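Local coordinates for SAM-dependent O-methyltransferase (Leptospira interrogans, PDB 2HNK), which binds S-adenosyl-L-homocysteine and probably transfers methyl groups from S-adenosylmethionine to oxygen atoms of its substrates, at residues L52-K57 / C77-L82; G86-C90 / W137-F141; L125-I129 / L166-L170; D156-Y160 / D180-W184. One frame throughout, in Å; residues are numbered along the deposited sequence.

All four contacts belong to one Rossmann-like domain, whose seven-stranded sheet has the order 3-2-1-4-5-7-6. Contact 1 packs helices 46-59 and 73-81 on one face; contact 3 pairs helices 121-130 and 160-170 on the other, the centres about 22 Å apart. Contact 2 ties strand 87-92 to the loop before strand 148-153 and touches both: L82 and F78 pack on K87 and I88, L89 and W137 on L128. Contact 4 joins the loops after strands 148-153 and 175-180 beside the cofactor, its centre about 24 Å from that of contact 2. Along the chain contact 1 closes first, while contact 3 crosses contacts 2 and 4, its segments alternating with theirs.

Contact 1: residues L52-K57 / C77-L82; sequences LNILTK and CFASAL. With SO4 (sulfate ion), chain D.
Segment 52-57 is helical throughout and lies within helix 46-59; 77-81 closes helix 73-81, and L82 leaves it with extended backbone angles (-56/150). The axes approach to 8.5 Å, with 39° between their N-to-C directions and a signed crossing angle of -39°. N53 and A81 form the closest register, CA to CA 5.2 Å, an approach eased by the small A81 side chain. Apolar packing dominates. L52 (m, t) sets CD1 3.8 Å from CZ of F78, T56 CB meets A81 CB at 3.8 Å, and T56 CG2 lies 4.2 Å from L82 CD2. F78 (chi1 m) points CA-to-CB away, yet its ring swings back, so that T56 OG1 lies 3.2 Å from CD2 at the ring edge. Among polar contacts, T56 (m) turns OG1 onto its own helix, bonding L52 O at 2.9 Å. N53 (chi1 t) donates ND2 to a water at 2.8 Å, which gives a weak bond to S80 O at 3.3 Å. K57, nearly extended, passes A81 O with CE at 3.8 Å; its NZ bonds sulfate O2 at 2.8 Å and makes a salt bridge with D215 of the second subunit. F78 and L52 also reach strands 63-67 and 175-180 respectively. Two helices layered side by side on one sheet face are characteristic of the Rossmann-like fold of class I methyltransferases.

Contact 2: residues G86-C90 / W137-F141; sequences GKILC and WASDF
In this Rossmann-like methyltransferase fold, strand 87-92 is the second strand of the parallel part of the sheet, and the loop between helix 121-130 and strand 148-153 folds against one of its faces. Residues 87-90 are extended, with K87 and L89 pointing toward the loop and I88 away, against L82. The loop 137-141 has no regular structure; D140 takes left-handed backbone angles (72/14), and F141 N bonds A138 O at 2.9 Å. CA atoms lie closest at K87 and F141 (6.6 Å) and at L89 and A138 (7.7 Å). K87 is stretched out (m, t, t, t), carrying NZ to the loop, where it donates to D140 O at 2.7 Å and forms a salt bridge with D140 OD1 at 3.3 Å. A water 2.7 Å from K87 NZ also donates weakly to D140 OD2 at 3.4 Å. F141 (chi1 t, chi2 73°) slides its ring across the strand: CE1 is 3.4 Å from K87 O, which sits at the ring edge, and CD1 is 3.8 Å from K87 CB. F115 of the neighbouring strand also meets this ring. L89 (t, p) spreads between two aromatics, its CD2 4.0 Å from W137 CZ3, at the indole edge. Its CB lies over the F141 face in a CH-pi contact, 3.9 Å from the ring centroid and 27° off the normal, with L89 CB to F141 CZ at 3.6 Å.

Contact 3: residues L125-I129 / L166-L170; sequences LQVLI and LILKL
Two neighbouring helices on one face of the Rossmann-like sheet meet here: 125-129 within helix 121-130, and 166-170 at the C-terminal end of helix 160-170. Both run in roughly the same direction, 30° apart, with a signed crossing angle of 30° and axes 10.3 Å apart at closest approach. The CA register pairs L125 with L166 (6.7 Å) and I129 with L170 (6.6 Å), matching one helical turn on each side. L166 (m, t) comes first; its CD1 packs 4.0 Å from L125 CB, while CD2 lies 3.8 Å from I129 CD1 and 3.5 Å from Q126 OE1. Q126 keeps its NE2 hydrogen-bonded to D130 in its own helix. I167 points away from 125-129, toward strands 63-67 and 148-153 beneath. K169 (chi1 t) starts toward the partner, setting CG 4.2 Å from I129 CG2, and then leads its amine away. L170 (m, t) packs against L125, L128 and I129, and like L125 it also reaches F151 of the sheet. Its CD1 is 3.8 Å from L125 CD2, its CD2 4.3 Å from L128 CB, and its CG 3.6 Å from I129 CG1.

Contact 4: residues D156-Y160 / D180-W184; sequences DKENY and DNVLW. With SAH (S-adenosyl-L-homocysteine), chain O.
This contact forms part of the S-adenosyl-L-homocysteine site, joining the loops that follow the C-terminal ends of strands 148-153 and 175-180. Residues 157-159 form a 3-10 turn leading into Y160; N181 to W184 make a type I beta turn, N181 itself being left-handed (67/24). K157 and N181 are closest, CA to CA 8.2 Å. K157 (m, m, t, t) folds back so that NZ donates to N181 OD1 at 3.0 Å and to Y160 OH at 3.1 Å; D154 and A155 also engage it, and D223 holds N181 ND2. Y160 OH in turn donates to D180 O at 2.7 Å. K157 CG lies over the W184 six-membered ring, 4.0 Å from its centroid and 22° off the normal. D156 (chi1 p) binds the cofactor, OD1 lying 3.0 Å from SAH N6. In relatives such as catechol O-methyltransferase, the residues corresponding to D154, D180 and N181 bind a divalent metal, with a catalytic lysine nearby; K157 among these carboxylate and amide groups is consistent with a similar role.

Contact 1: residues L52-K57 / C77-L82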
loop_
_atom_site.group_PDB
_atom_site.type_symbol
_atom_site.label_atom_id
_atom_site.label_comp_id
_atom_site.label_asym_id
_atom_site.label_seq_id
_atom_site.Cartn_x
_atom_site.Cartn_y
_atom_site.Cartn_z
ATOM N N LEU C 52 4.022 5.279 3.509
ATOM C CA LEU C 52 5.395 4.771 3.374
ATOM C C LEU C 52 5.800 3.957 4.614
ATOM O O LEU C 52 6.407 2.899 4.500
ATOM C CB LEU C 52 6.386 5.920 3.128
ATOM C CG LEU C 52 6.156 6.830 1.907
ATOM C CD1 LEU C 52 7.172 7.970 1.866
ATOM C CD2 LEU C 52 6.159 6.052 0.598
ATOM N N ASN C 53 5.436 4.469 5.787
ATOM C CA ASN C 53 5.665 3.785 7.046
ATOM C C ASN C 53 5.066 2.371 7.047
ATOM O O ASN C 53 5.794 1.395 7.226
ATOM C CB ASN C 53 5.144 4.634 8.216
ATOM C CG ASN C 53 5.575 4.097 9.574
ATOM O OD1 ASN C 53 5.045 3.104 10.054
ATOM N ND2 ASN C 53 6.529 4.768 10.202
ATOM N N ILE C 54 3.761 2.258 6.798
ATOM C CA ILE C 54 3.095 0.955 6.817
ATOM C C ILE C 54 3.654 -0.005 5.759
ATOM O O ILE C 54 3.871 -1.188 6.033
ATOM C CB ILE C 54 1.533 1.076 6.760
ATOM C CG1 ILE C 54 0.869 -0.147 7.388
ATOM C CG2 ILE C 54 1.004 1.276 5.340
ATOM C CD1 ILE C 54 0.255 0.127 8.729
ATOM N N LEU C 55 3.904 0.516 4.561
ATOM C CA LEU C 55 4.482 -0.274 3.477
ATOM C C LEU C 55 5.858 -0.832 3.829
ATOM O O LEU C 55 6.176 -1.961 3.476
ATOM C CB LEU C 55 4.577 0.559 2.203
ATOM C CG LEU C 55 3.635 0.346 1.009
ATOM C CD1 LEU C 55 2.307 -0.337 1.323
ATOM C CD2 LEU C 55 3.416 1.687 0.285
ATOM N N THR C 56 6.670 -0.042 4.520
ATOM C CA THR C 56 7.995 -0.501 4.955
ATOM C C THR C 56 7.861 -1.699 5.899
ATOM O O THR C 56 8.552 -2.697 5.740
ATOM C CB THR C 56 8.792 0.640 5.617
ATOM O OG1 THR C 56 8.982 1.683 4.657
ATOM C CG2 THR C 56 10.157 0.159 6.120
ATOM N N LYS C 57 6.942 -1.588 6.851
ATOM C CA LYS C 57 6.663 -2.653 7.812
ATOM C C LYS C 57 6.065 -3.909 7.170
ATOM O O LYS C 57 6.509 -5.017 7.447
ATOM C CB LYS C 57 5.747 -2.128 8.924
ATOM C CG LYS C 57 6.295 -0.922 9.632
ATOM C CD LYS C 57 5.521 -0.613 10.896
ATOM C CE LYS C 57 6.270 0.404 11.737
ATOM N NZ LYS C 57 5.599 0.633 13.045
ATOM N N CYS C 77 10.228 8.973 7.952
ATOM C CA CYS C 77 9.195 7.935 7.990
ATOM C C CYS C 77 9.763 6.541 7.762
ATOM O O CYS C 77 9.430 5.617 8.493
ATOM C CB CYS C 77 8.085 8.221 6.975
ATOM S SG CYS C 77 7.258 9.767 7.303
ATOM N N PHE C 78 10.604 6.393 6.741
ATOM C CA PHE C 78 11.291 5.132 6.494
ATOM C C PHE C 78 12.155 4.717 7.680
ATOM O O PHE C 78 12.089 3.567 8.105
ATOM C CB PHE C 78 12.170 5.212 5.243
ATOM C CG PHE C 78 11.398 5.258 3.953
ATOM C CD1 PHE C 78 11.548 6.332 3.079
ATOM C CD2 PHE C 78 10.528 4.227 3.607
ATOM C CE1 PHE C 78 10.840 6.386 1.875
ATOM C CE2 PHE C 78 9.809 4.273 2.410
ATOM C CZ PHE C 78 9.974 5.360 1.538
ATOM N N ALA C 79 12.945 5.654 8.211
ATOM C CA ALA C 79 13.898 5.360 9.284
ATOM C C ALA C 79 13.219 4.895 10.563
ATOM O O ALA C 79 13.694 3.951 11.196
ATOM C CB ALA C 79 14.836 6.551 9.556
ATOM N N SER C 80 12.109 5.539 10.934
ATOM C CA SER C 80 11.350 5.105 12.107
ATOM C C SER C 80 10.530 3.834 11.893
ATOM O O SER C 80 10.222 3.141 12.857
ATOM C CB SER C 80 10.476 6.223 12.685
ATOM O OG SER C 80 9.969 7.063 11.681
ATOM N N ALA C 81 10.182 3.528 10.641
ATOM C CA ALA C 81 9.433 2.303 10.328
ATOM C C ALA C 81 10.319 1.063 10.305
ATOM O O ALA C 81 9.853 -0.023 10.638
ATOM C CB ALA C 81 8.692 2.435 9.008
ATOM N N LEU C 82 11.577 1.227 9.882
ATOM C CA LEU C 82 12.546 0.129 9.841
ATOM C C LEU C 82 12.706 -0.550 11.197
ATOM O O LEU C 82 12.539 0.094 12.235
ATOM C CB LEU C 82 13.914 0.622 9.348
ATOM C CG LEU C 82 14.081 0.890 7.843
ATOM C CD1 LEU C 82 15.274 1.794 7.600
ATOM C CD2 LEU C 82 14.207 -0.392 7.041
HETATM S S SO4 D . 6.588 -3.062 14.868
HETATM O O1 SO4 D . 5.733 -4.121 14.355
HETATM O O2 SO4 D . 6.104 -1.757 14.434
HETATM O O3 SO4 D . 6.585 -3.077 16.315
HETATM O O4 SO4 D . 7.934 -3.286 14.364
HETATM O O HOH W 1 6.989 3.964 12.807
#

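Contact 2: residues G86-C90 / W137-F141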
loop_
_atom_site.group_PDB
_atom_site.type_symbol
_atom_site.label_atom_id
_atom_site.label_comp_id
_atom_site.label_asym_id
_atom_site.label_seq_id
_atom_site.Cartn_x
_atom_site.Cartn_y
_atom_site.Cartn_z
ATOM N N GLY C 86 17.359 -2.328 10.730
ATOM C CA GLY C 86 17.052 -1.883 9.378
ATOM C C GLY C 86 17.781 -0.590 9.085
ATOM O O GLY C 86 17.974 0.245 9.986
ATOM N N LYS C 87 18.186 -0.415 7.826
ATOM C CA LYS C 87 18.968 0.756 7.425
ATOM C C LYS C 87 18.502 1.383 6.104
ATOM O O LYS C 87 18.011 0.682 5.226
ATOM C CB LYS C 87 20.447 0.381 7.344
ATOM C CG LYS C 87 21.035 -0.053 8.684
ATOM C CD LYS C 87 22.299 -0.872 8.487
ATOM C CE LYS C 87 22.776 -1.434 9.815
ATOM N NZ LYS C 87 24.188 -1.907 9.714
ATOM N N ILE C 88 18.673 2.701 5.980
ATOM C CA ILE C 88 18.318 3.438 4.751
ATOM C C ILE C 88 19.485 4.286 4.221
ATOM O O ILE C 88 20.124 5.014 4.979
ATOM C CB ILE C 88 17.023 4.315 4.937
ATOM C CG1 ILE C 88 16.735 5.164 3.687
ATOM C CG2 ILE C 88 17.101 5.179 6.190
ATOM C CD1 ILE C 88 15.400 5.907 3.711
ATOM N N LEU C 89 19.767 4.169 2.925
ATOM C CA LEU C 89 20.657 5.100 2.236
ATOM C C LEU C 89 19.862 6.191 1.513
ATOM O O LEU C 89 18.958 5.896 0.729
ATOM C CB LEU C 89 21.570 4.366 1.242
ATOM C CG LEU C 89 22.409 5.211 0.269
ATOM C CD1 LEU C 89 23.445 6.051 0.988
ATOM C CD2 LEU C 89 23.094 4.339 -0.772
ATOM N N CYS C 90 20.222 7.443 1.788
ATOM C CA CYS C 90 19.615 8.610 1.163
ATOM C C CYS C 90 20.555 9.253 0.155
ATOM O O CYS C 90 21.715 9.522 0.464
ATOM C CB CYS C 90 19.258 9.640 2.229
ATOM S SG CYS C 90 17.973 9.105 3.336
ATOM N N TRP C 137 30.787 4.965 2.639
ATOM C CA TRP C 137 29.445 5.491 2.875
ATOM C C TRP C 137 28.344 4.423 2.808
ATOM O O TRP C 137 27.214 4.681 3.237
ATOM C CB TRP C 137 29.142 6.680 1.951
ATOM C CG TRP C 137 29.510 6.462 0.530
ATOM C CD1 TRP C 137 30.689 6.804 -0.070
ATOM C CD2 TRP C 137 28.694 5.861 -0.491
ATOM N NE1 TRP C 137 30.660 6.454 -1.402
ATOM C CE2 TRP C 137 29.450 5.872 -1.689
ATOM C CE3 TRP C 137 27.395 5.320 -0.513
ATOM C CZ2 TRP C 137 28.952 5.362 -2.899
ATOM C CZ3 TRP C 137 26.901 4.803 -1.720
ATOM C CH2 TRP C 137 27.682 4.830 -2.892
ATOM N N ALA C 138 28.673 3.236 2.292
ATOM C CA ALA C 138 27.731 2.112 2.273
ATOM C C ALA C 138 28.212 0.914 3.102
ATOM O O ALA C 138 27.568 -0.142 3.126
ATOM C CB ALA C 138 27.423 1.687 0.843
ATOM N N SER C 139 29.343 1.084 3.782
ATOM C CA SER C 139 29.873 0.049 4.655
ATOM C C SER C 139 28.845 -0.291 5.735
ATOM O O SER C 139 28.334 0.604 6.434
ATOM C CB SER C 139 31.199 0.490 5.283
ATOM O OG SER C 139 31.657 -0.479 6.219
ATOM N N ASP C 140 28.539 -1.585 5.835
ATOM C CA ASP C 140 27.556 -2.138 6.778
ATOM C C ASP C 140 26.097 -1.810 6.399
ATOM O O ASP C 140 25.175 -1.982 7.209
ATOM C CB ASP C 140 27.867 -1.727 8.229
ATOM C CG ASP C 140 27.376 -2.749 9.250
ATOM O OD1 ASP C 140 26.796 -3.784 8.849
ATOM O OD2 ASP C 140 27.572 -2.522 10.462
ATOM N N PHE C 141 25.908 -1.344 5.167
ATOM C CA PHE C 141 24.576 -1.151 4.588
ATOM C C PHE C 141 24.350 -2.254 3.556
ATOM O O PHE C 141 23.810 -3.312 3.894
ATOM C CB PHE C 141 24.436 0.258 3.977
ATOM C CG PHE C 141 23.151 0.485 3.218
ATOM C CD1 PHE C 141 21.939 0.622 3.890
ATOM C CD2 PHE C 141 23.158 0.582 1.829
ATOM C CE1 PHE C 141 20.752 0.839 3.179
ATOM C CE2 PHE C 141 21.986 0.786 1.120
ATOM C CZ PHE C 141 20.778 0.922 1.797
HETATM O O HOH W 2 25.499 0.107 10.845
#

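Contact 3: residues L125-I129 / L166-L170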
loop_
_atom_site.group_PDB
_atom_site.type_symbol
_atom_site.label_atom_id
_atom_site.label_comp_id
_atom_site.label_asym_id
_atom_site.label_seq_id
_atom_site.Cartn_x
_atom_site.Cartn_y
_atom_site.Cartn_z
ATOM N N LEU C 125 24.220 5.325 -7.612
ATOM C CA LEU C 125 23.625 4.022 -7.840
ATOM C C LEU C 125 24.541 3.126 -8.675
ATOM O O LEU C 125 24.642 1.936 -8.401
ATOM C CB LEU C 125 22.231 4.154 -8.479
ATOM C CG LEU C 125 21.116 4.855 -7.681
ATOM C CD1 LEU C 125 19.827 4.824 -8.490
ATOM C CD2 LEU C 125 20.904 4.241 -6.295
ATOM N N GLN C 126 25.205 3.699 -9.680
ATOM C CA GLN C 126 26.122 2.926 -10.533
ATOM C C GLN C 126 27.337 2.416 -9.770
ATOM O O GLN C 126 27.708 1.259 -9.915
ATOM C CB GLN C 126 26.577 3.720 -11.756
ATOM C CG GLN C 126 27.351 2.879 -12.770
ATOM C CD GLN C 126 26.530 1.721 -13.322
ATOM O OE1 GLN C 126 25.459 1.919 -13.896
ATOM N NE2 GLN C 126 27.033 0.504 -13.146
ATOM N N VAL C 127 27.938 3.274 -8.952
ATOM C CA VAL C 127 29.062 2.885 -8.097
ATOM C C VAL C 127 28.681 1.736 -7.153
ATOM O O VAL C 127 29.483 0.832 -6.888
ATOM C CB VAL C 127 29.584 4.097 -7.293
ATOM C CG1 VAL C 127 30.602 3.668 -6.249
ATOM C CG2 VAL C 127 30.180 5.131 -8.230
ATOM N N LEU C 128 27.445 1.776 -6.664
ATOM C CA LEU C 128 26.898 0.755 -5.773
ATOM C C LEU C 128 26.696 -0.573 -6.516
ATOM O O LEU C 128 26.992 -1.651 -5.981
ATOM C CB LEU C 128 25.577 1.262 -5.182
ATOM C CG LEU C 128 25.205 0.937 -3.741
ATOM C CD1 LEU C 128 26.312 1.310 -2.767
ATOM C CD2 LEU C 128 23.926 1.664 -3.380
ATOM N N ILE C 129 26.203 -0.492 -7.751
ATOM C CA ILE C 129 26.078 -1.675 -8.597
ATOM C C ILE C 129 27.452 -2.322 -8.866
ATOM O O ILE C 129 27.615 -3.539 -8.707
ATOM C CB ILE C 129 25.352 -1.357 -9.924
ATOM C CG1 ILE C 129 23.878 -1.041 -9.666
ATOM C CG2 ILE C 129 25.473 -2.526 -10.907
ATOM C CD1 ILE C 129 23.181 -0.314 -10.801
ATOM N N LEU C 166 18.491 0.892 -13.115
ATOM C CA LEU C 166 19.411 0.825 -11.971
ATOM C C LEU C 166 18.735 0.352 -10.671
ATOM O O LEU C 166 19.329 -0.409 -9.879
ATOM C CB LEU C 166 20.087 2.186 -11.737
ATOM C CG LEU C 166 20.805 2.939 -12.874
ATOM C CD1 LEU C 166 21.298 4.308 -12.377
ATOM C CD2 LEU C 166 21.972 2.149 -13.469
ATOM N N ILE C 167 17.508 0.823 -10.450
ATOM C CA ILE C 167 16.681 0.392 -9.316
ATOM C C ILE C 167 16.410 -1.100 -9.415
ATOM O O ILE C 167 16.536 -1.832 -8.440
ATOM C CB ILE C 167 15.331 1.166 -9.284
ATOM C CG1 ILE C 167 15.574 2.641 -8.910
ATOM C CG2 ILE C 167 14.318 0.491 -8.346
ATOM C CD1 ILE C 167 14.465 3.579 -9.328
ATOM N N LEU C 168 16.058 -1.538 -10.619
ATOM C CA LEU C 168 15.653 -2.907 -10.873
ATOM C C LEU C 168 16.822 -3.875 -10.685
ATOM O O LEU C 168 16.630 -5.014 -10.260
ATOM C CB LEU C 168 15.107 -3.004 -12.295
ATOM C CG LEU C 168 13.741 -3.648 -12.496
ATOM C CD1 LEU C 168 12.702 -3.063 -11.542
ATOM C CD2 LEU C 168 13.317 -3.467 -13.954
ATOM N N LYS C 169 18.026 -3.405 -11.009
ATOM C CA LYS C 169 19.256 -4.164 -10.837
ATOM C C LYS C 169 19.654 -4.243 -9.355
ATOM O O LYS C 169 20.088 -5.298 -8.873
ATOM C CB LYS C 169 20.373 -3.548 -11.696
ATOM C CG LYS C 169 21.719 -4.283 -11.616
ATOM C CD LYS C 169 22.220 -4.694 -13.004
ATOM C CE LYS C 169 21.454 -5.904 -13.540
ATOM N NZ LYS C 169 21.556 -6.041 -15.032
ATOM N N LEU C 170 19.483 -3.140 -8.629
ATOM C CA LEU C 170 19.809 -3.124 -7.201
ATOM C C LEU C 170 18.790 -3.865 -6.340
ATOM O O LEU C 170 19.141 -4.392 -5.290
ATOM C CB LEU C 170 20.002 -1.691 -6.692
ATOM C CG LEU C 170 21.348 -1.042 -7.042
ATOM C CD1 LEU C 170 21.260 0.468 -6.946
ATOM C CD2 LEU C 170 22.491 -1.585 -6.163
#

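Contact 4: residues D156-Y160 / D180-W184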
loop_
_atom_site.group_PDB
_atom_site.type_symbol
_atom_site.label_atom_id
_atom_site.label_comp_id
_atom_site.label_asym_id
_atom_site.label_seq_id
_atom_site.Cartn_x
_atom_site.Cartn_y
_atom_site.Cartn_z
ATOM N N ASP C 156 14.890 13.986 -9.470
ATOM C CA ASP C 156 14.606 14.769 -10.671
ATOM C C ASP C 156 13.801 13.934 -11.672
ATOM O O ASP C 156 14.214 12.847 -12.068
ATOM C CB ASP C 156 15.892 15.344 -11.283
ATOM C CG ASP C 156 16.917 14.278 -11.606
ATOM O OD1 ASP C 156 17.219 13.451 -10.718
ATOM O OD2 ASP C 156 17.425 14.280 -12.753
ATOM N N LYS C 157 12.639 14.460 -12.051
ATOM C CA LYS C 157 11.601 13.694 -12.744
ATOM C C LYS C 157 11.997 13.297 -14.157
ATOM O O LYS C 157 11.636 12.210 -14.629
ATOM C CB LYS C 157 10.287 14.480 -12.771
ATOM C CG LYS C 157 9.881 15.130 -11.444
ATOM C CD LYS C 157 9.737 14.105 -10.320
ATOM C CE LYS C 157 9.559 14.777 -8.965
ATOM N NZ LYS C 157 9.968 13.880 -7.852
ATOM N N GLU C 158 12.737 14.176 -14.831
ATOM C CA GLU C 158 13.150 13.928 -16.217
ATOM C C GLU C 158 14.063 12.710 -16.317
ATOM O O GLU C 158 14.144 12.076 -17.376
ATOM C CB GLU C 158 13.837 15.156 -16.807
ATOM C CG GLU C 158 15.187 15.441 -16.198
ATOM C CD GLU C 158 15.738 16.779 -16.609
ATOM O OE1 GLU C 158 14.937 17.665 -17.001
ATOM O OE2 GLU C 158 16.976 16.947 -16.521
ATOM N N ASN C 159 14.721 12.378 -15.203
ATOM C CA ASN C 159 15.592 11.211 -15.124
ATOM C C ASN C 159 14.970 9.913 -14.611
ATOM O O ASN C 159 15.684 8.918 -14.464
ATOM C CB ASN C 159 16.861 11.539 -14.334
ATOM C CG ASN C 159 18.014 11.970 -15.238
ATOM O OD1 ASN C 159 18.096 11.552 -16.394
ATOM N ND2 ASN C 159 18.906 12.798 -14.715
ATOM N N TYR C 160 13.657 9.914 -14.349
ATOM C CA TYR C 160 12.954 8.720 -13.855
ATOM C C TYR C 160 13.176 7.480 -14.737
ATOM O O TYR C 160 13.495 6.409 -14.205
ATOM C CB TYR C 160 11.449 8.982 -13.693
ATOM C CG TYR C 160 10.972 9.487 -12.341
ATOM C CD1 TYR C 160 11.763 10.322 -11.548
ATOM C CD2 TYR C 160 9.689 9.154 -11.872
ATOM C CE1 TYR C 160 11.305 10.788 -10.303
ATOM C CE2 TYR C 160 9.217 9.623 -10.638
ATOM C CZ TYR C 160 10.025 10.439 -9.862
ATOM O OH TYR C 160 9.558 10.901 -8.658
ATOM N N ASP C 180 7.267 8.249 -6.468
ATOM C CA ASP C 180 6.504 9.454 -6.159
ATOM C C ASP C 180 6.220 10.321 -7.400
ATOM O O ASP C 180 6.961 10.268 -8.382
ATOM C CB ASP C 180 7.257 10.280 -5.104
ATOM C CG ASP C 180 6.330 11.167 -4.284
ATOM O OD1 ASP C 180 5.251 10.669 -3.878
ATOM O OD2 ASP C 180 6.676 12.357 -4.054
ATOM N N ASN C 181 5.146 11.122 -7.336
ATOM C CA ASN C 181 4.815 12.130 -8.366
ATOM C C ASN C 181 4.425 11.577 -9.737
ATOM O O ASN C 181 4.527 12.281 -10.745
ATOM C CB ASN C 181 5.959 13.149 -8.543
ATOM C CG ASN C 181 6.191 14.002 -7.309
ATOM O OD1 ASN C 181 7.194 13.844 -6.610
ATOM N ND2 ASN C 181 5.269 14.907 -7.037
ATOM N N VAL C 182 3.950 10.337 -9.767
ATOM C CA VAL C 182 3.674 9.642 -11.026
ATOM C C VAL C 182 2.491 10.225 -11.810
ATOM O O VAL C 182 2.292 9.894 -12.977
ATOM C CB VAL C 182 3.529 8.092 -10.839
ATOM C CG1 VAL C 182 4.875 7.458 -10.445
ATOM C CG2 VAL C 182 2.432 7.734 -9.831
ATOM N N LEU C 183 1.722 11.106 -11.177
ATOM C CA LEU C 183 0.614 11.777 -11.865
ATOM C C LEU C 183 0.948 13.226 -12.240
ATOM O O LEU C 183 0.261 13.826 -13.058
ATOM C CB LEU C 183 -0.683 11.675 -11.056
ATOM C CG LEU C 183 -1.245 10.247 -10.927
ATOM C CD1 LEU C 183 -2.477 10.218 -10.050
ATOM C CD2 LEU C 183 -1.541 9.628 -12.295
ATOM N N TRP C 184 2.010 13.762 -11.637
ATOM C CA TRP C 184 2.534 15.097 -11.950
ATOM C C TRP C 184 1.423 16.139 -12.116
ATOM O O TRP C 184 1.241 16.723 -13.191
ATOM C CB TRP C 184 3.444 15.021 -13.179
ATOM C CG TRP C 184 4.572 16.018 -13.234
ATOM C CD1 TRP C 184 5.021 16.665 -14.350
ATOM C CD2 TRP C 184 5.406 16.468 -12.151
ATOM N NE1 TRP C 184 6.066 17.490 -14.037
ATOM C CE2 TRP C 184 6.328 17.390 -12.697
ATOM C CE3 TRP C 184 5.463 16.185 -10.777
ATOM C CZ2 TRP C 184 7.300 18.038 -11.914
ATOM C CZ3 TRP C 184 6.427 16.826 -9.999
ATOM C CH2 TRP C 184 7.335 17.740 -10.573
HETATM N N SAH O . 11.655 12.865 -0.381
HETATM C CA SAH O . 11.596 14.330 -0.084
HETATM C CB SAH O . 11.233 15.107 -1.350
HETATM C CG SAH O . 12.275 15.007 -2.467
HETATM S SD SAH O . 12.319 16.547 -3.409
HETATM C C SAH O . 10.659 14.691 1.081
HETATM O O SAH O . 10.600 15.845 1.517
HETATM O OXT SAH O . 9.943 13.848 1.618
HETATM C "C5'" SAH O . 13.632 16.002 -4.532
HETATM C "C4'" SAH O . 15.051 16.101 -3.979
HETATM O "O4'" SAH O . 15.921 15.410 -4.852
HETATM C "C3'" SAH O . 15.557 17.531 -3.889
HETATM O "O3'" SAH O . 16.027 17.757 -2.581
HETATM C "C2'" SAH O . 16.717 17.631 -4.860
HETATM O "O2'" SAH O . 17.789 18.349 -4.285
HETATM C "C1'" SAH O . 17.090 16.170 -5.091
HETATM N N9 SAH O . 17.650 15.899 -6.434
HETATM C C8 SAH O . 17.417 16.564 -7.618
HETATM N N7 SAH O . 18.153 15.980 -8.597
HETATM C C5 SAH O . 18.849 14.950 -8.059
HETATM C C6 SAH O . 19.747 14.022 -8.590
HETATM N N6 SAH O . 20.071 14.045 -9.877
HETATM N N1 SAH O . 20.315 13.069 -7.765
HETATM C C2 SAH O . 19.994 13.024 -6.420
HETATM N N3 SAH O . 19.104 13.944 -5.898
HETATM C C4 SAH O . 18.544 14.892 -6.700
#